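Local coordinates for uncharacterized protein (Corynebacterium diphtheriae NCTC 13129, PDB 3B4Q) that is of unknown function but forms a small all-helical domain belonging to the family of the C-terminal region of the resuscitation-promoting factor Rpf1, at residues Asp12-Ala17 with Thr75-Phe80; Leu42-Leu47 with Ala68-Asn73; Asn49-Arg54 with Gly86-Ile91. One frame throughout, in Å; residues are numbered along the deposited sequence. Where two conformers were deposited one is given.

Contact 1 (Asp12-Ala17 with Thr75-Phe80)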
loop_
_atom_site.group_PDB
_atom_site.type_symbol
_atom_site.label_atom_id
_atom_site.label_comp_id
_atom_site.label_asym_id
_atom_site.label_seq_id
_atom_site.Cartn_x
_atom_site.Cartn_y
_atom_site.Cartn_z
ATOM N N ASP A 12 2.625 5.955 -8.567
ATOM C CA ASP A 12 1.819 6.014 -9.812
ATOM C C ASP A 12 0.600 5.114 -9.685
ATOM O O ASP A 12 -0.499 5.470 -10.133
ATOM C CB ASP A 12 2.662 5.583 -11.016
ATOM C CG ASP A 12 3.906 6.433 -11.175
ATOM O OD1 ASP A 12 3.785 7.686 -11.176
ATOM O OD2 ASP A 12 5.011 5.856 -11.313
ATOM N N VAL A 13 0.810 3.918 -9.127
ATOM C CA VAL A 13 -0.302 2.984 -8.918
ATOM C C VAL A 13 -1.440 3.597 -8.085
ATOM O O VAL A 13 -2.634 3.316 -8.352
ATOM C CB VAL A 13 0.206 1.655 -8.304
ATOM C CG1 VAL A 13 -0.987 0.711 -7.947
ATOM C CG2 VAL A 13 1.212 0.995 -9.265
ATOM N N VAL A 14 -1.099 4.402 -7.078
ATOM C CA VAL A 14 -2.164 4.991 -6.245
ATOM C C VAL A 14 -2.476 6.442 -6.577
ATOM O O VAL A 14 -3.003 7.173 -5.728
ATOM C CB VAL A 14 -1.850 4.847 -4.733
ATOM C CG1 VAL A 14 -1.757 3.346 -4.325
ATOM C CG2 VAL A 14 -0.589 5.634 -4.360
ATOM N N ALA A 15 -2.186 6.837 -7.828
ATOM C CA ALA A 15 -2.462 8.204 -8.316
ATOM C C ALA A 15 -3.896 8.654 -8.050
ATOM O O ALA A 15 -4.150 9.860 -7.837
ATOM C CB ALA A 15 -2.142 8.316 -9.809
ATOM N N ASN A 16 -4.832 7.690 -8.073
ATOM C CA ASN A 16 -6.274 8.005 -7.910
ATOM C C ASN A 16 -6.881 7.555 -6.576
ATOM O O ASN A 16 -8.114 7.535 -6.397
ATOM C CB ASN A 16 -7.037 7.420 -9.103
ATOM C CG ASN A 16 -6.456 7.871 -10.435
ATOM O OD1 ASN A 16 -6.187 7.044 -11.329
ATOM N ND2 ASN A 16 -6.184 9.163 -10.553
ATOM N N ALA A 17 -6.001 7.199 -5.638
ATOM C CA ALA A 17 -6.413 6.677 -4.338
ATOM C C ALA A 17 -6.680 7.814 -3.347
ATOM O O ALA A 17 -6.296 8.958 -3.599
ATOM C CB ALA A 17 -5.322 5.774 -3.774
ATOM N N THR A 75 5.319 -8.620 -1.979
ATOM C CA THR A 75 6.379 -7.948 -2.756
ATOM C C THR A 75 5.819 -7.336 -4.021
ATOM O O THR A 75 6.553 -6.782 -4.849
ATOM C CB THR A 75 7.560 -8.912 -3.137
ATOM O OG1 THR A 75 7.119 -9.804 -4.161
ATOM C CG2 THR A 75 8.018 -9.709 -1.956
ATOM N N ASN A 76 4.498 -7.428 -4.175
ATOM C CA ASN A 76 3.866 -7.053 -5.412
ATOM C C ASN A 76 2.881 -5.907 -5.142
ATOM O O ASN A 76 1.721 -6.143 -4.758
ATOM C CB ASN A 76 3.148 -8.285 -6.006
ATOM C CG ASN A 76 2.345 -7.971 -7.252
ATOM O OD1 ASN A 76 2.339 -6.834 -7.794
ATOM N ND2 ASN A 76 1.615 -9.008 -7.723
ATOM N N PHE A 77 3.369 -4.672 -5.300
ATOM C CA PHE A 77 2.541 -3.522 -4.900
ATOM C C PHE A 77 1.229 -3.423 -5.697
ATOM O O PHE A 77 0.131 -3.262 -5.127
ATOM C CB PHE A 77 3.267 -2.177 -4.879
ATOM C CG PHE A 77 2.394 -1.104 -4.316
ATOM C CD1 PHE A 77 2.233 -0.978 -2.922
ATOM C CD2 PHE A 77 1.610 -0.318 -5.159
ATOM C CE1 PHE A 77 1.379 -0.037 -2.408
ATOM C CE2 PHE A 77 0.734 0.633 -4.647
ATOM C CZ PHE A 77 0.618 0.771 -3.264
ATOM N N ASN A 78 1.339 -3.490 -7.017
ATOM C CA ASN A 78 0.126 -3.369 -7.843
ATOM C C ASN A 78 -0.858 -4.471 -7.459
ATOM O O ASN A 78 -2.053 -4.211 -7.316
ATOM C CB ASN A 78 0.480 -3.485 -9.339
ATOM C CG ASN A 78 -0.732 -3.344 -10.203
ATOM O OD1 ASN A 78 -1.289 -4.343 -10.698
ATOM N ND2 ASN A 78 -1.224 -2.139 -10.311
ATOM N N GLY A 79 -0.356 -5.695 -7.246
ATOM C CA GLY A 79 -1.251 -6.801 -6.900
ATOM C C GLY A 79 -1.927 -6.564 -5.562
ATOM O O GLY A 79 -3.140 -6.815 -5.395
ATOM N N PHE A 80 -1.152 -6.064 -4.598
ATOM C CA PHE A 80 -1.703 -5.815 -3.257
ATOM C C PHE A 80 -2.774 -4.731 -3.293
ATOM O O PHE A 80 -3.855 -4.878 -2.710
ATOM C CB PHE A 80 -0.568 -5.389 -2.322
ATOM C CG PHE A 80 -1.042 -4.954 -0.953
ATOM C CD1 PHE A 80 -1.487 -5.881 -0.024
ATOM C CD2 PHE A 80 -1.074 -3.587 -0.612
ATOM C CE1 PHE A 80 -1.942 -5.488 1.236
ATOM C CE2 PHE A 80 -1.529 -3.194 0.651
ATOM C CZ PHE A 80 -1.960 -4.163 1.581
#
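Val13 and Val14 press against the rim of the Phe77 ring, and this apolar edge is the tight half of the contact. Val13 CG1 comes within 3.7 Å of Phe77 CE2, and Val14 CG1 approaches Phe77 CZ at the same 3.7 Å. Both valines meet the ring at its edge, near its plane, so the two methyls sit side by side along the CE2-CZ edge. Ala43, Val44 and Leu47 of helix 39-56 and Val25 of helix 19-35 also touch this side chain. Phe77 reaches the valines because its CG stands anti to the backbone N (chi1 -174°), which sends the ring off the first turn of helix 77-83. Val14 meets it nearly at a right angle, whereas Val13 and the ring run past each other in opposite senses.

The other half is looser and lies toward solvent. Asn78 is exposed, and the end of its amide comes up to Val13, with ND2 3.7 Å from Val13 CG1 and the two side chains crossing at about a right angle; this is van der Waals contact, and no hydrogen bond joins the two segments. The backbones are nearest here, the CA atoms of Val13 and Asn78 being 6.5 Å apart.

Each segment is shaped by its own polar bonds. Asn76 is the N-cap of helix 77-83, its OD1 accepting from Gly79 N over 3.0 Å with the donor above the carbonyl plane of the amide, while a type I turn from Val14 to Ala17 is closed by Ala17 N to Val14 O. The pairing thus sets the end of helix 10-13 against the start of helix 77-83, an end-to-start helix packing in an all-helical fold, with Phe77 buried between the N-terminal segment and helices 19-35 and 39-56.

Contact 2 (Leu42-Leu47 with Ala68-Asn73)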
loop_
_atom_site.group_PDB
_atom_site.type_symbol
_atom_site.label_atom_id
_atom_site.label_comp_id
_atom_site.label_asym_id
_atom_site.label_seq_id
_atom_site.Cartn_x
_atom_site.Cartn_y
_atom_site.Cartn_z
ATOM N N LEU A 42 8.267 -2.149 0.884
ATOM C CA LEU A 42 8.029 -1.122 1.878
ATOM C C LEU A 42 6.659 -0.452 1.681
ATOM O O LEU A 42 5.932 -0.156 2.640
ATOM C CB LEU A 42 9.152 -0.070 1.865
ATOM C CG LEU A 42 10.165 0.039 3.016
ATOM C CD1 LEU A 42 10.581 1.479 3.074
ATOM C CD2 LEU A 42 9.555 -0.330 4.369
ATOM N N ALA A 43 6.309 -0.197 0.421
ATOM C CA ALA A 43 5.007 0.414 0.143
ATOM C C ALA A 43 3.828 -0.501 0.527
ATOM O O ALA A 43 2.802 -0.037 1.065
ATOM C CB ALA A 43 4.916 0.832 -1.326
ATOM N N VAL A 44 3.936 -1.790 0.239
ATOM C CA VAL A 44 2.917 -2.738 0.703
ATOM C C VAL A 44 2.804 -2.688 2.241
ATOM O O VAL A 44 1.700 -2.564 2.795
ATOM C CB VAL A 44 3.216 -4.197 0.209
ATOM C CG1 VAL A 44 2.317 -5.217 0.961
ATOM C CG2 VAL A 44 3.074 -4.279 -1.335
ATOM N N ASP A 45 3.945 -2.759 2.941
ATOM C CA ASP A 45 3.909 -2.697 4.427
ATOM C C ASP A 45 3.253 -1.389 4.940
ATOM O O ASP A 45 2.437 -1.414 5.872
ATOM C CB ASP A 45 5.304 -2.822 5.003
ATOM C CG ASP A 45 5.916 -4.229 4.828
ATOM O OD1 ASP A 45 5.182 -5.192 4.464
ATOM O OD2 ASP A 45 7.157 -4.365 5.082
ATOM N N ALA A 46 3.648 -0.254 4.362
ATOM C CA ALA A 46 3.126 1.064 4.782
ATOM C C ALA A 46 1.611 1.146 4.536
ATOM O O ALA A 46 0.852 1.630 5.396
ATOM C CB ALA A 46 3.852 2.182 4.057
ATOM N N LEU A 47 1.146 0.655 3.383
ATOM C CA LEU A 47 -0.271 0.744 3.094
ATOM C C LEU A 47 -1.071 -0.245 3.979
ATOM O O LEU A 47 -2.151 0.089 4.509
ATOM C CB LEU A 47 -0.512 0.487 1.610
ATOM C CG LEU A 47 -1.969 0.560 1.114
ATOM C CD1 LEU A 47 -2.634 1.866 1.660
ATOM C CD2 LEU A 47 -1.998 0.457 -0.363
ATOM N N ALA A 68 -5.097 -11.651 4.363
ATOM C CA ALA A 68 -4.760 -12.694 3.393
ATOM C C ALA A 68 -4.175 -12.084 2.139
ATOM O O ALA A 68 -3.169 -12.567 1.617
ATOM C CB ALA A 68 -5.975 -13.516 3.047
ATOM N N PHE A 69 -4.797 -11.000 1.671
ATOM C CA PHE A 69 -4.243 -10.322 0.484
ATOM C C PHE A 69 -2.850 -9.676 0.706
ATOM O O PHE A 69 -2.030 -9.576 -0.209
ATOM C CB PHE A 69 -5.237 -9.349 -0.088
ATOM C CG PHE A 69 -6.350 -10.013 -0.877
ATOM C CD1 PHE A 69 -6.068 -11.018 -1.815
ATOM C CD2 PHE A 69 -7.678 -9.631 -0.693
ATOM C CE1 PHE A 69 -7.101 -11.633 -2.574
ATOM C CE2 PHE A 69 -8.702 -10.230 -1.430
ATOM C CZ PHE A 69 -8.413 -11.243 -2.365
ATOM N N TYR A 70 -2.586 -9.252 1.933
ATOM C CA TYR A 70 -1.244 -8.814 2.301
ATOM C C TYR A 70 -0.272 -9.982 2.149
ATOM O O TYR A 70 0.755 -9.862 1.496
ATOM C CB TYR A 70 -1.263 -8.279 3.736
ATOM C CG TYR A 70 0.090 -7.946 4.325
ATOM C CD1 TYR A 70 0.874 -6.909 3.815
ATOM C CD2 TYR A 70 0.562 -8.640 5.442
ATOM C CE1 TYR A 70 2.118 -6.613 4.385
ATOM C CE2 TYR A 70 1.768 -8.327 6.024
ATOM C CZ TYR A 70 2.550 -7.326 5.496
ATOM O OH TYR A 70 3.774 -7.005 6.063
ATOM N N GLN A 71 -0.610 -11.124 2.745
ATOM C CA GLN A 71 0.329 -12.262 2.698
ATOM C C GLN A 71 0.490 -12.803 1.273
ATOM O O GLN A 71 1.551 -13.332 0.904
ATOM C CB GLN A 71 -0.084 -13.374 3.663
ATOM C CG GLN A 71 -0.107 -12.905 5.122
ATOM C CD GLN A 71 1.270 -12.548 5.719
ATOM O OE1 GLN A 71 2.325 -12.785 5.110
ATOM N NE2 GLN A 71 1.253 -11.980 6.929
ATOM N N ALA A 72 -0.555 -12.658 0.473
ATOM C CA ALA A 72 -0.483 -13.132 -0.900
ATOM C C ALA A 72 0.249 -12.174 -1.833
ATOM O O ALA A 72 0.489 -12.508 -2.979
ATOM C CB ALA A 72 -1.869 -13.452 -1.429
ATOM N N ASN A 73 0.541 -10.946 -1.379
ATOM C CA ASN A 73 1.133 -9.936 -2.233
ATOM C C ASN A 73 2.215 -9.117 -1.545
ATOM O O ASN A 73 2.287 -7.888 -1.729
ATOM C CB ASN A 73 0.012 -8.993 -2.705
ATOM C CG ASN A 73 -0.971 -9.680 -3.614
ATOM O OD1 ASN A 73 -0.713 -9.869 -4.820
ATOM N ND2 ASN A 73 -2.101 -10.059 -3.051
#
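Tyr70 has its CG anti to the backbone N (chi1 173°), which swings the ring off helix 64-72 toward helix 39-56, while Asp45 CG is beside its own backbone N and anti to the carbonyl carbon (chi1 -69°), which brings OD1 to the phenol. The two converge in a hydrogen bond in which Tyr70 OH donates to Asp45 OD1 over 2.8 Å. The oxygen is met from above the carboxylate plane, well out of it, and the carboxylate and ring planes are turned 58° apart. Because OD1 lies in the plane of the ring, at its edge, it also comes to 3.4 Å from Tyr70 CE1, so the phenol is approached along one side and not over a face.

Beneath this polar bond sits an apolar one. Val44 CG1 packs on the same edge of the ring, 3.6 Å from Tyr70 CD1, and the valine and the ring pass at a slant. The second methyl of Val44, CG2, lies 3.7 Å from the backbone oxygen of Asn73. Val44 is therefore shared between the ring and the Asn73 backbone, and it is buried, as the partly exposed Asp45 and Tyr70 are not.

Asn73 turns its amide away from helix 39-56: ND2 donates to Phe69 O over 2.9 Å, in the carbonyl plane and on a lone pair, in a nearly straight bond. That bond ties Asn73 back to the carbonyl four residues earlier. Tyr70 also stacks with Tyr48, and Arg74 touches Asp45, so the carboxylate may feel a positive neighbour as well as the phenol. An apolar contact inside, with a tyrosine-aspartate hydrogen bond nearer the surface, is a common form of helix-helix packing, here joining helices 39-56 and 64-72.

Contact 3 (Asn49-Arg54 with Gly86-Ile91)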
loop_
_atom_site.group_PDB
_atom_site.type_symbol
_atom_site.label_atom_id
_atom_site.label_comp_id
_atom_site.label_asym_id
_atom_site.label_seq_id
_atom_site.Cartn_x
_atom_site.Cartn_y
_atom_site.Cartn_z
ATOM N N ASN A 49 -0.243 -1.118 6.899
ATOM C CA ASN A 49 -0.320 -0.521 8.212
ATOM C C ASN A 49 -1.335 0.602 8.260
ATOM O O ASN A 49 -2.067 0.706 9.243
ATOM C CB ASN A 49 1.042 -0.029 8.687
ATOM C CG ASN A 49 1.017 0.364 10.152
ATOM O OD1 ASN A 49 0.738 -0.457 11.030
ATOM N ND2 ASN A 49 1.265 1.638 10.411
ATOM N N ALA A 50 -1.422 1.406 7.191
ATOM C CA ALA A 50 -2.377 2.518 7.161
ATOM C C ALA A 50 -3.816 2.009 7.281
ATOM O O ALA A 50 -4.660 2.611 7.956
ATOM C CB ALA A 50 -2.227 3.323 5.850
ATOM N N ILE A 51 -4.095 0.902 6.612
ATOM C CA ILE A 51 -5.418 0.271 6.691
ATOM C C ILE A 51 -5.694 -0.142 8.141
ATOM O O ILE A 51 -6.783 0.107 8.670
ATOM C CB ILE A 51 -5.507 -0.943 5.773
ATOM C CG1 ILE A 51 -5.389 -0.477 4.299
ATOM C CG2 ILE A 51 -6.817 -1.745 6.077
ATOM C CD1 ILE A 51 -5.060 -1.589 3.273
ATOM N N LYS A 52 -4.706 -0.770 8.774
ATOM C CA LYS A 52 -4.843 -1.169 10.187
ATOM C C LYS A 52 -5.104 0.026 11.114
ATOM O O LYS A 52 -6.004 -0.036 11.972
ATOM C CB LYS A 52 -3.621 -1.987 10.643
ATOM C CG LYS A 52 -3.571 -3.363 9.975
ATOM C CD LYS A 52 -2.655 -4.381 10.697
ATOM C CE LYS A 52 -1.217 -3.889 10.713
ATOM N NZ LYS A 52 -0.216 -4.980 10.883
ATOM N N VAL A 53 -4.359 1.112 10.922
ATOM C CA VAL A 53 -4.506 2.348 11.711
ATOM C C VAL A 53 -5.920 2.927 11.566
ATOM O O VAL A 53 -6.560 3.316 12.563
ATOM C CB VAL A 53 -3.374 3.382 11.360
ATOM C CG1 VAL A 53 -3.668 4.785 11.905
ATOM C CG2 VAL A 53 -2.020 2.885 11.917
ATOM N N ARG A 54 -6.427 2.940 10.339
ATOM C CA ARG A 54 -7.751 3.473 10.049
ATOM C C ARG A 54 -8.851 2.623 10.699
ATOM O O ARG A 54 -9.866 3.145 11.194
ATOM C CB ARG A 54 -7.918 3.555 8.532
ATOM C CG ARG A 54 -9.240 4.055 8.069
ATOM C CD ARG A 54 -9.289 5.535 7.953
ATOM N NE ARG A 54 -10.628 5.896 7.531
ATOM C CZ ARG A 54 -11.460 6.652 8.220
ATOM N NH1 ARG A 54 -11.086 7.174 9.376
ATOM N NH2 ARG A 54 -12.663 6.899 7.730
ATOM N N GLY A 86 -11.153 -2.466 -3.138
ATOM C CA GLY A 86 -12.527 -2.273 -2.651
ATOM C C GLY A 86 -12.505 -1.972 -1.141
ATOM O O GLY A 86 -13.269 -1.122 -0.640
ATOM N N ALA A 87 -11.675 -2.708 -0.397
ATOM C CA ALA A 87 -11.512 -2.445 1.042
ATOM C C ALA A 87 -11.069 -1.002 1.306
ATOM O O ALA A 87 -11.572 -0.310 2.172
ATOM C CB ALA A 87 -10.497 -3.395 1.609
ATOM N N ILE A 88 -10.089 -0.564 0.534
ATOM C CA ILE A 88 -9.545 0.789 0.675
ATOM C C ILE A 88 -10.629 1.832 0.382
ATOM O O ILE A 88 -10.788 2.841 1.103
ATOM C CB ILE A 88 -8.335 0.932 -0.252
ATOM C CG1 ILE A 88 -7.183 0.137 0.351
ATOM C CG2 ILE A 88 -7.976 2.436 -0.423
ATOM C CD1 ILE A 88 -5.990 -0.027 -0.581
ATOM N N ASP A 89 -11.417 1.576 -0.660
ATOM C CA ASP A 89 -12.485 2.495 -1.030
ATOM C C ASP A 89 -13.505 2.622 0.131
ATOM O O ASP A 89 -14.026 3.690 0.406
ATOM C CB ASP A 89 -13.220 2.008 -2.293
ATOM C CG ASP A 89 -12.413 2.200 -3.604
ATOM O OD1 ASP A 89 -11.343 2.869 -3.614
ATOM O OD2 ASP A 89 -12.895 1.681 -4.645
ATOM N N PHE A 90 -13.794 1.509 0.780
ATOM C CA PHE A 90 -14.716 1.517 1.905
ATOM C C PHE A 90 -14.118 2.181 3.147
ATOM O O PHE A 90 -14.748 3.043 3.745
ATOM C CB PHE A 90 -15.139 0.091 2.239
ATOM C CG PHE A 90 -15.971 0.018 3.495
ATOM C CD1 PHE A 90 -17.282 0.484 3.477
ATOM C CD2 PHE A 90 -15.450 -0.494 4.678
ATOM C CE1 PHE A 90 -18.078 0.457 4.662
ATOM C CE2 PHE A 90 -16.239 -0.517 5.864
ATOM C CZ PHE A 90 -17.539 -0.048 5.831
ATOM N N ILE A 91 -12.900 1.766 3.515
ATOM C CA ILE A 91 -12.301 2.141 4.806
ATOM C C ILE A 91 -11.913 3.612 4.791
ATOM O O ILE A 91 -11.966 4.297 5.814
ATOM C CB ILE A 91 -11.098 1.208 5.100
ATOM C CG1 ILE A 91 -11.632 -0.211 5.412
ATOM C CG2 ILE A 91 -10.170 1.760 6.218
ATOM C CD1 ILE A 91 -10.564 -1.303 5.450
#
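The segments 49-54 and 86-91, parts of helices 39-56 and 85-91, run in roughly the same direction, their short axes inclined by 36° and 11.0 Å apart at closest approach. The CA atoms lie nearest at two levels about one helical turn apart, Ile51 with Ile88 at 7.3 Å and Arg54 with Ile91 at 7.1 Å.

Ile51 supplies two branches to the interface. Its CD1 touches Ile88 CG1 at 4.0 Å, and its CG2 touches Ile91 CD1 at 3.8 Å; in both cases the side chains cross at about a right angle. Arg54 instead lies alongside Ile91, the two passing in opposite directions. Its chain bends at chi2 (88°), which brings Arg54 NE to 2.7 Å from Ile91 O as a hydrogen-bond donor, while a second bond from NH2 to the same oxygen is weak. Both bonds are doubtful, because Arg54 was deposited in two conformers and they are described for one.

Ile66 of helix 64-72 touches both Ile51 and Ile91, extending the apolar seam. Ile51, Ile88, Ile91 and Ile66 thus form the packing of an all-helical domain between helices running roughly the same way, with Arg54 on its exposed rim.

Helix 39-56 serves contacts 2 and 3, first against helix 64-72 and then, farther along, against helix 85-91; the centres of these contacts lie 12 Å apart, and the contacts touch where Leu47 CD2 is 4.0 Å from Ile88 CD1. Contacts 1 and 2 are more closely joined, with centres 10 Å apart: Phe77 CD1 packs on Ala43 CB at 3.6 Å, and Phe80 CE1 lies 3.6 Å from Tyr70 CA. Contacts 1 and 3 do not touch, their centres being 14 Å apart. In sequence, the segments of contact 3 alternate with those of each other contact. No ligand or active site is known here; the three join helices 10-13, 39-56, 64-72, 77-83 and 85-91 into one all-helical domain.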